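Long-range contacts in oxidoreductase, NAD-binding/iron-sulfur cluster-binding protein (Nitratireductor pacificus pht-3B, PDB 6ZXU), which acts as a catabolic reductive dehalogenase, carrying a bound cobalamin and two [4Fe-4S] clusters for the reductive removal of halogen from its substrates: residues D89-L95 and R188-A194; S139-L144 and V237-L243; E178-I182 and G346-L350; R336-P342 and F642-I647; N109-A114 and L183-V187. All blocks are in the same frame, centred on the assembly; numbering follows the deposited sequence.

Contact 1: D89-L95 and R188-A194; sequences DGPVAPL and RWMGFPA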
# COMPACT_ATOMS: atom_id res chain seq x y z
N ASP A 89 14.51 -15.63 9.77
CA ASP A 89 14.09 -16.68 10.71
C ASP A 89 13.62 -16.05 12.01
O ASP A 89 13.75 -14.86 12.22
CB ASP A 89 15.25 -17.59 11.04
CG ASP A 89 14.79 -19.10 11.31
OD1 ASP A 89 13.57 -19.37 11.68
OD2 ASP A 89 15.72 -19.99 11.14
N GLY A 90 12.98 -16.84 12.82
CA GLY A 90 12.34 -16.34 14.01
C GLY A 90 11.67 -17.44 14.81
O GLY A 90 11.65 -18.62 14.45
N PRO A 91 11.03 -17.04 15.90
CA PRO A 91 10.22 -18.00 16.65
C PRO A 91 9.04 -18.61 15.88
O PRO A 91 8.35 -17.92 15.08
CB PRO A 91 9.67 -17.15 17.82
CG PRO A 91 9.66 -15.74 17.32
CD PRO A 91 10.84 -15.65 16.35
N VAL A 92 8.74 -19.87 16.22
CA VAL A 92 7.62 -20.58 15.64
C VAL A 92 6.50 -20.65 16.71
O VAL A 92 6.74 -21.02 17.84
CB VAL A 92 8.07 -21.97 15.21
CG1 VAL A 92 6.98 -22.70 14.53
CG2 VAL A 92 9.30 -21.86 14.33
N ALA A 93 5.30 -20.28 16.34
CA ALA A 93 4.19 -20.38 17.21
C ALA A 93 3.77 -21.85 17.43
O ALA A 93 4.04 -22.73 16.60
CB ALA A 93 3.03 -19.59 16.62
N PRO A 94 3.01 -22.11 18.50
CA PRO A 94 2.37 -23.39 18.64
C PRO A 94 1.40 -23.68 17.51
O PRO A 94 0.73 -22.76 16.96
CB PRO A 94 1.57 -23.27 19.96
CG PRO A 94 2.17 -22.13 20.66
CD PRO A 94 2.63 -21.18 19.58
N LEU A 95 1.35 -24.96 17.14
CA LEU A 95 0.46 -25.37 16.10
C LEU A 95 -0.95 -25.49 16.64
O LEU A 95 -1.19 -26.17 17.62
CB LEU A 95 0.93 -26.67 15.52
CG LEU A 95 0.17 -27.17 14.32
CD1 LEU A 95 0.65 -26.50 13.05
CD2 LEU A 95 0.30 -28.68 14.19
N ARG A 188 5.64 -19.41 10.00
CA ARG A 188 6.05 -19.58 11.41
C ARG A 188 4.92 -19.28 12.38
O ARG A 188 4.72 -19.99 13.36
CB ARG A 188 7.27 -18.78 11.73
CG ARG A 188 8.55 -19.33 11.14
CD ARG A 188 9.77 -18.66 11.71
NE ARG A 188 9.82 -17.18 11.47
CZ ARG A 188 10.42 -16.58 10.47
NH1 ARG A 188 11.00 -17.26 9.44
NH2 ARG A 188 10.39 -15.26 10.39
N TRP A 189 4.11 -18.28 12.09
CA TRP A 189 2.95 -17.99 12.92
C TRP A 189 1.80 -18.96 12.80
O TRP A 189 0.95 -19.06 13.70
CB TRP A 189 2.44 -16.57 12.64
CG TRP A 189 3.14 -15.53 13.45
CD1 TRP A 189 4.17 -14.68 13.07
CD2 TRP A 189 2.90 -15.26 14.83
NE1 TRP A 189 4.54 -13.88 14.12
CE2 TRP A 189 3.77 -14.20 15.22
CE3 TRP A 189 2.00 -15.80 15.78
CZ2 TRP A 189 3.81 -13.69 16.52
CZ3 TRP A 189 2.02 -15.27 17.12
CH2 TRP A 189 2.92 -14.22 17.46
N MET A 190 1.73 -19.69 11.69
CA MET A 190 0.77 -20.77 11.50
C MET A 190 1.24 -22.08 12.19
O MET A 190 0.45 -23.02 12.33
CB MET A 190 0.58 -21.02 10.01
CG MET A 190 -0.38 -20.03 9.38
SD MET A 190 -0.92 -20.54 7.71
CE MET A 190 0.63 -20.73 6.81
N GLY A 191 2.50 -22.13 12.64
CA GLY A 191 2.96 -23.21 13.51
C GLY A 191 4.03 -24.07 12.86
O GLY A 191 4.39 -25.09 13.43
N PHE A 192 4.61 -23.65 11.74
CA PHE A 192 5.56 -24.46 11.00
C PHE A 192 6.85 -23.76 10.87
O PHE A 192 6.89 -22.57 10.52
CB PHE A 192 5.02 -24.82 9.56
CG PHE A 192 3.72 -25.53 9.56
CD1 PHE A 192 2.52 -24.83 9.71
CD2 PHE A 192 3.67 -26.91 9.47
CE1 PHE A 192 1.31 -25.48 9.80
CE2 PHE A 192 2.47 -27.55 9.53
CZ PHE A 192 1.27 -26.85 9.67
N PRO A 193 7.96 -24.43 11.16
CA PRO A 193 9.26 -23.83 10.89
C PRO A 193 9.47 -23.49 9.44
O PRO A 193 9.03 -24.20 8.53
CB PRO A 193 10.24 -24.93 11.32
CG PRO A 193 9.49 -25.62 12.42
CD PRO A 193 8.09 -25.68 11.93
N ALA A 194 10.08 -22.37 9.22
CA ALA A 194 10.28 -21.79 7.87
C ALA A 194 11.35 -20.74 7.89
O ALA A 194 11.54 -20.02 8.90
CB ALA A 194 8.97 -21.19 7.38
O HOH W 1 11.78 -21.67 11.67
O HOH W 2 8.64 -15.87 13.71
O HOH W 3 4.68 -25.13 16.23
O HOH W 4 -0.29 -20.83 15.34

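Contact 2: S139-L144 and V237-L243; sequences SHTHAL and VTTGYAL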
# COMPACT_ATOMS: atom_id res chain seq x y z
N SER A 139 14.60 -30.52 8.60
CA SER A 139 13.15 -30.80 8.52
C SER A 139 12.43 -30.12 7.30
O SER A 139 11.23 -30.30 7.11
CB SER A 139 12.47 -30.34 9.81
OG SER A 139 12.27 -28.91 9.86
N HIS A 140 13.15 -29.31 6.53
CA HIS A 140 12.50 -28.59 5.41
C HIS A 140 12.41 -29.49 4.21
O HIS A 140 13.45 -29.89 3.66
CB HIS A 140 13.28 -27.33 5.08
CG HIS A 140 13.15 -26.28 6.15
ND1 HIS A 140 13.71 -25.04 6.05
CD2 HIS A 140 12.51 -26.30 7.35
CE1 HIS A 140 13.46 -24.35 7.16
NE2 HIS A 140 12.72 -25.09 7.95
N THR A 141 11.21 -29.67 3.71
CA THR A 141 10.98 -30.51 2.50
C THR A 141 10.50 -29.77 1.20
O THR A 141 10.43 -30.35 0.12
CB THR A 141 9.88 -31.49 2.89
OG1 THR A 141 8.75 -30.79 3.43
CG2 THR A 141 10.40 -32.47 3.96
N HIS A 142 10.15 -28.49 1.35
CA HIS A 142 9.57 -27.69 0.31
C HIS A 142 10.12 -26.29 0.26
O HIS A 142 10.55 -25.77 1.29
CB HIS A 142 8.05 -27.67 0.49
CG HIS A 142 7.41 -28.99 0.22
ND1 HIS A 142 7.24 -29.95 1.22
CD2 HIS A 142 6.87 -29.52 -0.92
CE1 HIS A 142 6.63 -31.01 0.70
NE2 HIS A 142 6.37 -30.77 -0.58
N ALA A 143 10.10 -25.72 -0.95
CA ALA A 143 10.52 -24.40 -1.19
C ALA A 143 9.42 -23.65 -2.00
O ALA A 143 8.94 -24.12 -3.03
CB ALA A 143 11.81 -24.37 -1.92
N LEU A 144 8.99 -22.51 -1.45
CA LEU A 144 8.31 -21.44 -2.22
C LEU A 144 9.34 -20.54 -2.83
O LEU A 144 10.11 -19.94 -2.12
CB LEU A 144 7.40 -20.65 -1.34
CG LEU A 144 6.63 -19.55 -2.05
CD1 LEU A 144 5.37 -20.08 -2.63
CD2 LEU A 144 6.27 -18.54 -1.00
N VAL A 237 11.38 -19.31 0.36
CA VAL A 237 11.04 -19.73 1.70
C VAL A 237 11.08 -21.28 1.73
O VAL A 237 10.33 -21.95 1.00
CB VAL A 237 9.65 -19.25 2.10
CG1 VAL A 237 9.28 -19.75 3.47
CG2 VAL A 237 9.58 -17.70 2.07
N THR A 238 11.94 -21.85 2.59
CA THR A 238 12.00 -23.28 2.76
C THR A 238 11.22 -23.61 4.02
O THR A 238 11.21 -22.85 5.00
CB THR A 238 13.44 -23.82 2.91
OG1 THR A 238 14.07 -23.17 4.03
CG2 THR A 238 14.21 -23.58 1.65
N THR A 239 10.55 -24.73 4.01
CA THR A 239 9.72 -25.12 5.14
C THR A 239 9.39 -26.62 5.10
O THR A 239 9.57 -27.28 4.07
CB THR A 239 8.40 -24.28 5.14
OG1 THR A 239 7.59 -24.61 6.27
CG2 THR A 239 7.57 -24.53 3.90
N GLY A 240 8.93 -27.14 6.22
CA GLY A 240 8.37 -28.47 6.33
C GLY A 240 6.85 -28.46 6.22
O GLY A 240 6.23 -29.52 6.19
N TYR A 241 6.25 -27.26 6.13
CA TYR A 241 4.81 -27.08 5.73
C TYR A 241 4.69 -27.67 4.29
O TYR A 241 5.19 -27.10 3.31
CB TYR A 241 4.48 -25.56 5.72
CG TYR A 241 3.07 -25.07 5.42
CD1 TYR A 241 2.03 -25.43 6.19
CD2 TYR A 241 2.87 -24.12 4.45
CE1 TYR A 241 0.78 -24.89 6.01
CE2 TYR A 241 1.62 -23.56 4.20
CZ TYR A 241 0.57 -23.90 4.99
OH TYR A 241 -0.70 -23.34 4.76
N ALA A 242 4.01 -28.79 4.17
CA ALA A 242 3.94 -29.51 2.89
C ALA A 242 3.04 -28.79 1.94
O ALA A 242 1.93 -28.37 2.29
CB ALA A 242 3.43 -30.91 3.09
N LEU A 243 3.53 -28.68 0.72
CA LEU A 243 2.90 -27.92 -0.35
C LEU A 243 2.87 -28.76 -1.63
O LEU A 243 3.86 -29.39 -1.96
CB LEU A 243 3.70 -26.63 -0.62
CG LEU A 243 3.91 -25.65 0.51
CD1 LEU A 243 5.03 -24.67 0.19
CD2 LEU A 243 2.59 -24.94 0.78
O HOH W 5 7.23 -31.66 5.25

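Contact 3: E178-I182 and G346-L350; sequences EIAAI and GMQPL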
# COMPACT_ATOMS: atom_id res chain seq x y z
N GLU A 178 12.52 -8.66 1.83
CA GLU A 178 11.29 -8.21 2.45
C GLU A 178 10.19 -9.24 2.33
O GLU A 178 9.56 -9.65 3.33
CB GLU A 178 10.83 -6.94 1.73
CG GLU A 178 9.54 -6.33 2.27
CD GLU A 178 8.64 -5.77 1.15
OE1 GLU A 178 8.98 -4.73 0.50
OE2 GLU A 178 7.55 -6.37 0.86
N ILE A 179 9.89 -9.67 1.10
CA ILE A 179 8.85 -10.67 0.85
C ILE A 179 9.18 -11.99 1.54
O ILE A 179 8.35 -12.58 2.20
CB ILE A 179 8.64 -10.89 -0.68
CG1 ILE A 179 8.17 -9.58 -1.30
CG2 ILE A 179 7.69 -12.05 -0.91
CD1 ILE A 179 8.05 -9.62 -2.80
N ALA A 180 10.43 -12.45 1.45
CA ALA A 180 10.83 -13.73 2.12
C ALA A 180 10.68 -13.70 3.63
O ALA A 180 10.28 -14.69 4.23
CB ALA A 180 12.26 -14.08 1.74
N ALA A 181 10.99 -12.56 4.25
CA ALA A 181 10.85 -12.35 5.69
C ALA A 181 9.40 -12.36 6.10
O ALA A 181 9.06 -13.01 7.09
CB ALA A 181 11.48 -11.03 6.12
N ILE A 182 8.52 -11.77 5.29
CA ILE A 182 7.12 -11.70 5.64
C ILE A 182 6.49 -13.09 5.51
O ILE A 182 5.76 -13.52 6.37
CB ILE A 182 6.39 -10.65 4.79
CG1 ILE A 182 6.86 -9.26 5.15
CG2 ILE A 182 4.91 -10.78 5.04
CD1 ILE A 182 6.43 -8.22 4.13
N GLY A 346 3.39 -11.40 10.34
CA GLY A 346 4.67 -11.55 9.57
C GLY A 346 5.25 -10.23 9.19
O GLY A 346 6.45 -10.10 8.98
N MET A 347 4.39 -9.21 9.00
CA MET A 347 4.89 -7.86 8.61
C MET A 347 5.36 -7.03 9.80
O MET A 347 6.20 -6.17 9.63
CB MET A 347 3.80 -7.10 7.88
CG MET A 347 3.41 -7.78 6.58
SD MET A 347 2.07 -6.85 5.79
CE MET A 347 0.83 -8.02 5.36
N GLN A 348 4.79 -7.27 10.98
CA GLN A 348 5.02 -6.43 12.13
C GLN A 348 6.50 -6.12 12.46
O GLN A 348 6.85 -4.97 12.68
CB GLN A 348 4.28 -7.00 13.30
CG GLN A 348 4.40 -6.04 14.50
CD GLN A 348 3.37 -6.33 15.58
OE1 GLN A 348 3.22 -7.47 16.06
NE2 GLN A 348 2.67 -5.27 16.01
N PRO A 349 7.37 -7.14 12.50
CA PRO A 349 8.78 -6.85 12.83
C PRO A 349 9.45 -5.89 11.84
O PRO A 349 10.24 -5.04 12.24
CB PRO A 349 9.47 -8.24 12.74
CG PRO A 349 8.35 -9.22 12.93
CD PRO A 349 7.12 -8.59 12.37
N LEU A 350 9.12 -6.01 10.55
CA LEU A 350 9.70 -5.13 9.56
C LEU A 350 9.20 -3.69 9.78
O LEU A 350 9.99 -2.75 9.83
CB LEU A 350 9.36 -5.56 8.14
CG LEU A 350 10.06 -6.79 7.56
CD1 LEU A 350 9.59 -8.04 8.27
CD2 LEU A 350 9.80 -6.94 6.02
O HOH W 6 8.57 -11.70 9.59

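Contact 4: R336-P342 and F642-I647; sequences RFPMKHP and FDLEVI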
# COMPACT_ATOMS: atom_id res chain seq x y z
N ARG A 336 -3.72 -4.89 19.53
CA ARG A 336 -3.96 -6.19 18.87
C ARG A 336 -4.73 -6.08 17.57
O ARG A 336 -4.60 -6.95 16.69
CB ARG A 336 -4.81 -7.00 19.84
CG ARG A 336 -4.97 -8.38 19.45
CD ARG A 336 -5.95 -9.11 20.36
NE ARG A 336 -6.22 -10.32 19.59
CZ ARG A 336 -7.42 -10.70 19.20
NH1 ARG A 336 -8.50 -9.96 19.51
NH2 ARG A 336 -7.58 -11.88 18.56
N PHE A 337 -5.61 -5.09 17.45
CA PHE A 337 -6.67 -5.14 16.45
C PHE A 337 -6.21 -5.29 14.97
O PHE A 337 -6.87 -5.98 14.21
CB PHE A 337 -7.66 -3.99 16.59
CG PHE A 337 -7.18 -2.70 15.96
CD1 PHE A 337 -6.38 -1.87 16.66
CD2 PHE A 337 -7.54 -2.37 14.67
CE1 PHE A 337 -5.92 -0.67 16.13
CE2 PHE A 337 -7.09 -1.19 14.11
CZ PHE A 337 -6.25 -0.36 14.83
N PRO A 338 -5.04 -4.75 14.62
CA PRO A 338 -4.61 -4.99 13.26
C PRO A 338 -3.65 -6.15 13.09
O PRO A 338 -3.12 -6.37 11.97
CB PRO A 338 -3.85 -3.67 12.92
CG PRO A 338 -3.22 -3.27 14.23
CD PRO A 338 -4.10 -3.85 15.32
N MET A 339 -3.44 -6.89 14.16
CA MET A 339 -2.43 -7.97 14.17
C MET A 339 -3.02 -9.32 14.58
O MET A 339 -2.34 -10.17 15.10
CB MET A 339 -1.31 -7.59 15.15
CG MET A 339 -0.42 -6.48 14.57
SD MET A 339 0.56 -7.07 13.24
CE MET A 339 0.85 -5.65 12.16
N LYS A 340 -4.28 -9.50 14.28
CA LYS A 340 -4.95 -10.72 14.59
C LYS A 340 -4.66 -11.81 13.56
O LYS A 340 -4.74 -12.97 13.87
CB LYS A 340 -6.45 -10.48 14.63
CG LYS A 340 -6.89 -9.39 15.55
CD LYS A 340 -8.43 -9.47 15.66
CE LYS A 340 -9.11 -8.14 15.75
NZ LYS A 340 -10.57 -8.21 16.03
N HIS A 341 -4.33 -11.46 12.30
CA HIS A 341 -4.10 -12.46 11.28
C HIS A 341 -2.62 -12.74 11.14
O HIS A 341 -1.80 -11.83 11.25
CB HIS A 341 -4.68 -11.97 9.96
CG HIS A 341 -4.70 -13.02 8.90
ND1 HIS A 341 -3.57 -13.39 8.20
CD2 HIS A 341 -5.71 -13.76 8.40
CE1 HIS A 341 -3.89 -14.31 7.30
NE2 HIS A 341 -5.18 -14.56 7.42
N PRO A 342 -2.22 -14.02 10.94
CA PRO A 342 -0.76 -14.37 10.86
C PRO A 342 0.05 -13.66 9.79
O PRO A 342 1.26 -13.47 9.96
CB PRO A 342 -0.79 -15.86 10.52
CG PRO A 342 -2.02 -16.36 11.19
CD PRO A 342 -3.04 -15.25 11.03
N PHE A 642 -6.79 -17.41 4.42
CA PHE A 642 -7.39 -18.22 5.50
C PHE A 642 -8.03 -17.33 6.55
O PHE A 642 -7.51 -16.26 6.86
CB PHE A 642 -6.31 -19.08 6.18
CG PHE A 642 -5.62 -20.09 5.30
CD1 PHE A 642 -6.22 -20.62 4.19
CD2 PHE A 642 -4.34 -20.52 5.64
CE1 PHE A 642 -5.59 -21.53 3.39
CE2 PHE A 642 -3.69 -21.45 4.89
CZ PHE A 642 -4.32 -21.95 3.76
N ASP A 643 -9.15 -17.76 7.09
CA ASP A 643 -9.78 -17.10 8.21
C ASP A 643 -9.16 -17.61 9.55
O ASP A 643 -9.59 -18.60 10.11
CB ASP A 643 -11.27 -17.38 8.21
CG ASP A 643 -11.98 -16.65 7.13
OD1 ASP A 643 -11.44 -15.66 6.57
OD2 ASP A 643 -13.06 -17.05 6.80
N LEU A 644 -8.09 -16.97 9.97
CA LEU A 644 -7.32 -17.28 11.14
C LEU A 644 -7.20 -16.06 12.02
O LEU A 644 -6.92 -14.98 11.52
CB LEU A 644 -5.88 -17.76 10.78
CG LEU A 644 -5.80 -19.06 9.98
CD1 LEU A 644 -4.37 -19.37 9.55
CD2 LEU A 644 -6.40 -20.20 10.78
N GLU A 645 -7.42 -16.26 13.32
CA GLU A 645 -7.27 -15.25 14.34
C GLU A 645 -6.31 -15.80 15.34
O GLU A 645 -6.52 -16.87 15.88
CB GLU A 645 -8.65 -14.94 14.98
CG GLU A 645 -8.57 -14.02 16.16
CD GLU A 645 -9.92 -13.71 16.79
OE1 GLU A 645 -10.95 -14.39 16.54
OE2 GLU A 645 -9.95 -12.72 17.57
N VAL A 646 -5.25 -15.06 15.60
CA VAL A 646 -4.31 -15.41 16.66
C VAL A 646 -4.86 -14.86 18.02
O VAL A 646 -5.16 -13.65 18.17
CB VAL A 646 -2.96 -14.81 16.40
CG1 VAL A 646 -2.04 -15.03 17.56
CG2 VAL A 646 -2.38 -15.40 15.13
N ILE A 647 -5.05 -15.78 18.94
CA ILE A 647 -5.43 -15.50 20.31
C ILE A 647 -4.43 -16.19 21.23
O ILE A 647 -4.20 -17.36 21.11
CB ILE A 647 -6.80 -16.08 20.62
CG1 ILE A 647 -7.86 -15.24 19.97
CG2 ILE A 647 -7.01 -16.04 22.14
CD1 ILE A 647 -9.24 -15.87 19.83
O HOH W 7 -11.20 -10.57 17.44
O HOH W 8 -3.74 -11.38 18.99

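Contact 5: N109-A114 and L183-V187; sequences NLKASA and LSGYV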
# COMPACT_ATOMS: atom_id res chain seq x y z
N ASN A 109 -2.80 -20.78 -1.42
CA ASN A 109 -2.77 -19.69 -0.42
C ASN A 109 -1.44 -19.01 -0.31
O ASN A 109 -1.36 -17.81 -0.22
CB ASN A 109 -3.24 -20.20 0.91
CG ASN A 109 -2.97 -19.23 2.03
OD1 ASN A 109 -1.94 -19.32 2.69
ND2 ASN A 109 -3.92 -18.31 2.27
N LEU A 110 -0.38 -19.78 -0.33
CA LEU A 110 0.92 -19.20 -0.15
C LEU A 110 1.39 -18.49 -1.43
O LEU A 110 2.08 -17.49 -1.38
CB LEU A 110 1.87 -20.29 0.26
CG LEU A 110 3.16 -19.94 0.92
CD1 LEU A 110 2.95 -19.08 2.15
CD2 LEU A 110 3.93 -21.24 1.26
N LYS A 111 1.04 -19.05 -2.60
CA LYS A 111 1.30 -18.34 -3.86
C LYS A 111 0.51 -17.04 -3.98
O LYS A 111 1.05 -16.06 -4.35
CB LYS A 111 0.92 -19.22 -5.05
CG LYS A 111 1.89 -20.33 -5.33
CD LYS A 111 1.30 -21.16 -6.51
CE LYS A 111 2.42 -21.66 -7.35
NZ LYS A 111 1.78 -22.52 -8.40
N ALA A 112 -0.74 -17.06 -3.56
CA ALA A 112 -1.56 -15.86 -3.53
C ALA A 112 -1.01 -14.82 -2.54
O ALA A 112 -1.06 -13.61 -2.81
CB ALA A 112 -3.00 -16.21 -3.16
N SER A 113 -0.38 -15.29 -1.50
CA SER A 113 0.27 -14.41 -0.52
C SER A 113 1.43 -13.72 -1.14
O SER A 113 1.63 -12.54 -0.87
CB SER A 113 0.71 -15.17 0.75
OG SER A 113 -0.37 -15.79 1.42
N ALA A 114 2.26 -14.44 -1.90
CA ALA A 114 3.40 -13.85 -2.52
C ALA A 114 3.03 -12.79 -3.57
O ALA A 114 3.65 -11.75 -3.65
CB ALA A 114 4.28 -14.91 -3.10
N LEU A 183 6.80 -13.77 4.40
CA LEU A 183 6.20 -15.02 4.13
C LEU A 183 6.68 -16.13 5.06
O LEU A 183 5.88 -16.93 5.49
CB LEU A 183 6.37 -15.43 2.69
CG LEU A 183 5.58 -14.62 1.61
CD1 LEU A 183 5.94 -15.13 0.25
CD2 LEU A 183 4.09 -14.72 1.87
N SER A 184 7.97 -16.16 5.34
CA SER A 184 8.50 -17.08 6.34
C SER A 184 7.92 -16.84 7.69
O SER A 184 7.50 -17.78 8.39
CB SER A 184 10.01 -17.04 6.35
OG SER A 184 10.54 -15.84 6.84
N GLY A 185 7.77 -15.56 8.07
CA GLY A 185 7.12 -15.27 9.33
C GLY A 185 5.69 -15.64 9.40
O GLY A 185 5.21 -16.07 10.44
N TYR A 186 4.98 -15.49 8.30
CA TYR A 186 3.57 -15.94 8.19
C TYR A 186 3.44 -17.45 8.43
O TYR A 186 2.57 -17.89 9.20
CB TYR A 186 3.03 -15.63 6.76
CG TYR A 186 1.78 -16.30 6.35
CD1 TYR A 186 0.63 -16.16 7.10
CD2 TYR A 186 1.71 -17.03 5.18
CE1 TYR A 186 -0.56 -16.75 6.71
CE2 TYR A 186 0.51 -17.62 4.74
CZ TYR A 186 -0.62 -17.48 5.48
OH TYR A 186 -1.79 -18.09 5.08
N VAL A 187 4.32 -18.25 7.80
CA VAL A 187 4.25 -19.74 7.99
C VAL A 187 4.66 -20.10 9.45
O VAL A 187 4.03 -20.95 10.06
CB VAL A 187 5.15 -20.44 6.96
CG1 VAL A 187 5.28 -21.93 7.22
CG2 VAL A 187 4.62 -20.22 5.55
O HOH W 9 -3.99 -16.44 4.60

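Contact 1: D89-L95 and R188-A194
A93 and R188 join the loop 89-95 to the end of helix 168-190: A93 N donates to R188 O at 3.0 Å (156°), from above the carbonyl plane. G191 N reaches that oxygen from the opposite face, so this carbonyl of the last turn has two donors. The arginine side chain, bent at chi3 (-61°), lays one guanidinium face on the D89-G90 peptide. NH1 of R188 donates to A194 O at 2.9 Å, lying in the guanidinium plane, and also to L88 O; NH2 serves F87 O, and NE gives to a water that donates to P91 O. D89 OD1 is 4.0 Å from R188 NH1 but well out of that plane, so the attraction is probably only electrostatic; it accepts instead from G90 N and a water held by A194 N. An alanine in place of R188 removes the guanidinium, and the carbonyls of A194, L88 and F87 would probably each lose a donor. Further waters bridge A93 O to G191 O and P94 O to W189 O. L95 CD1 rests 3.5 Å from F192 CZ. Glycine suits position 191, where a CB would strike L95. With positive phi (115°) and bonds back into the last turn, G191 ends the helix in a Schellman motif.

Contact 2: S139-L144 and V237-L243
Strands 142-144 and 237-239 run antiparallel (155°, axes 4.7 Å apart), with H142/T239 and L144/V237 as hydrogen-bonded pairs and A143/T238 as the non-hydrogen-bonded pair between them. Where the ladder ends, T239 O accepts from both H142 N and T141 N, at 3.0 Å and 2.9 Å respectively, the first nearly along the C=O axis and the second from above the carbonyl plane: a classic beta bulge. Beyond it G240 comes so near S139 O that a side chain would clash.

H140 turns a ring face to the backbone of the partner strand, T239 CA making a CH-pi contact 3.9 Å from the ring centroid. At the rim of that ring, ND1 of H140 and OG1 of T238 are hydrogen-bonded at 2.8 Å. With chi1 at 58°, T238 sets its hydroxyl between its own backbone N and carbonyl carbon, facing the histidine. H142 lies flat over the A242-L243 peptide, L243 N being 3.7 Å above its ring centre, and its ND1 is tethered to T141 OG1. A water links that hydroxyl to G240 O. T239 OG1 accepts from Y241 N in an ST turn and is also bonded to P193 O of the neighbouring loop. On the same sheet face L144 and V237 meet through their CB atoms; L144 packs on L110 and L183 of the covering helices, which suits a leucine, and V237 lies against S184.

T238 OG1 is also hydrogen-bonded to H197 NE2. A hydroxyl has one proton to give, so at least one of these two histidine nitrogens probably donates to it.

Contact 3: E178-I182 and G346-L350
I182 meets M347 and L350 because its chi1 of -69° sends CG1 anti to the carbonyl carbon and CG2 anti to the backbone N, spreading two branches over the facing helix. CG2 of I182 lies 3.7 Å from M347 CG, while I182 CG1 lies 3.8 Å from L350 CD2. The leucine, with chi1 at -74°, points back between the turns of helix 168-190: its CD1 stands 4.1 Å from A181 CB, and its CD2 also touches the CG methylene of E178. Of that glutamate's side chain the aliphatic stem does the touching; bent at chi2, it carries its carboxylate on to salt bridges with R455 and R175, which probably offset the cost of burying the charge.

Small residues allow the approach. A181 offers a methyl where a longer chain would crowd L350, and on G346 a side chain would put its CB 2.6 Å from I182 O. A water donates to A181 O and G346 O, the latter at 2.7 Å. L350 N turns weakly to M347 O, which probably leaves G346 O available to the water.

M454 and M450 of helix 445-469 close the apolar cluster from beyond, packing on I182 and M347 respectively. The side chain of M347 is about 13 Å from the bound cobalamin, outside the first shell. This is a close crossing of two buried helices, with glycine at the nearest approach of their CA atoms (I182 to G346), segment axes 9.1 Å apart and inclined at 129°.

Contact 4: R336-P342 and F642-I647
K340 and V646 tie the loop before helix 342-354 to the short strand 645-647 by a backbone bond from V646 N to K340 O, 2.8 Å long, nearly straight at 171° and in the carbonyl plane. E645 CA approaches the same oxygen, and on the loop side a type I turn from R336 to M339, closed by M339 N to R336 O, folds the chain back so that R336 and K340 both face the strand.

R336 reaches across with an extended chain, CG anti to its backbone N (chi1 -171°), and uses one nitrogen twice. Its NH2 donates to E645 OE2 at 2.7 Å, a salt bridge, and to V646 O at 3.0 Å, both acceptors lying in the guanidinium plane. The carboxylate is nearly coplanar with the guanidinium (21°) and is met on the anti side of OE2. Over one guanidinium face lies K340 CD, 3.6 Å above the plane; the lysine's NZ goes to G585 O and to a water that donates to E645 OE2. R336 NH1 has a second salt bridge, to E333.

H341 bonds at both ring nitrogens. NE2 donates to F642 O at 2.9 Å, close to the ring plane, while ND1 accepts from L343 N, consistent with a neutral ring. Next to it P342 sets CD 3.8 Å from L644 CB and CG 4.1 Å from V646 CG2; as the first helical residue, it needs no N-H. L644 O is buried without a partner in the model. Histidine thus serves as the side-chain N-cap of helix 342-354 and fastens that helix start to the approach of the 645-647/650-652 hairpin.

Contact 5: N109-A114 and L183-V187
Y186 and N109 meet by a hydrogen bond from Y186 OH to N109 OD1, 2.7 Å long, the donor tilted 15° from the amide carbonyl plane. The oxygen lies at the ring's edge; CG of Y186 stands anti to the backbone N (chi1 165°), which carries the ring out to the asparagine. A water completes the small circuit, donating to Y186 OH at 2.8 Å and accepting from N109 ND2. L110 slides along the same ring, its CD1 at the edge 3.8 Å from Y186 CE2 and 4.0 Å from V187 CG2. One turn away L183 forks, CD2 resting 3.6 Å from S113 CB and CD1 3.7 Å from A114 CB; small residues suit this place because the leucine fills the gap.

Segments 109-114 and 183-187 run roughly antiparallel (145°), and their helices pack on the four-stranded antiparallel sheet, L110 and L183 both touching L144. A phenylalanine in place of Y186 lacks the hydroxyl, which would probably leave N109 OD1 without its donor and the water without one of its acceptors.

Further out, N109 ND2 also bonds W640 O, which helps fix the amide's rotation. S113 OG turns back to N109 O, reaching it from the face opposite S113 N. F642 lies against both N109 and Y186.

How the contacts relate
Helix 168-190 runs through contacts 3, 5 and 1 in turn, and the chain beyond its end reaches the sheet of contact 2, where F192 CD1 packs 3.6 Å from Y241 CD1. Contacts 2 and 5 are two layers of one packing: L144 CD2 lies 3.6 Å from L183 CD1. Contact 4 brings in a segment from far along the chain, and F642 joins the groups, its CZ 3.5 Å from N109 CG and its CE2 3.5 Å from Y241 OH. Contacts 1, 2 and 5 lie away from the cofactors. Contacts 3 and 4 approach them: M347 and K340 have side chains about 13 Å from cobalamin, and K340 is about as far from an iron-sulfur cluster.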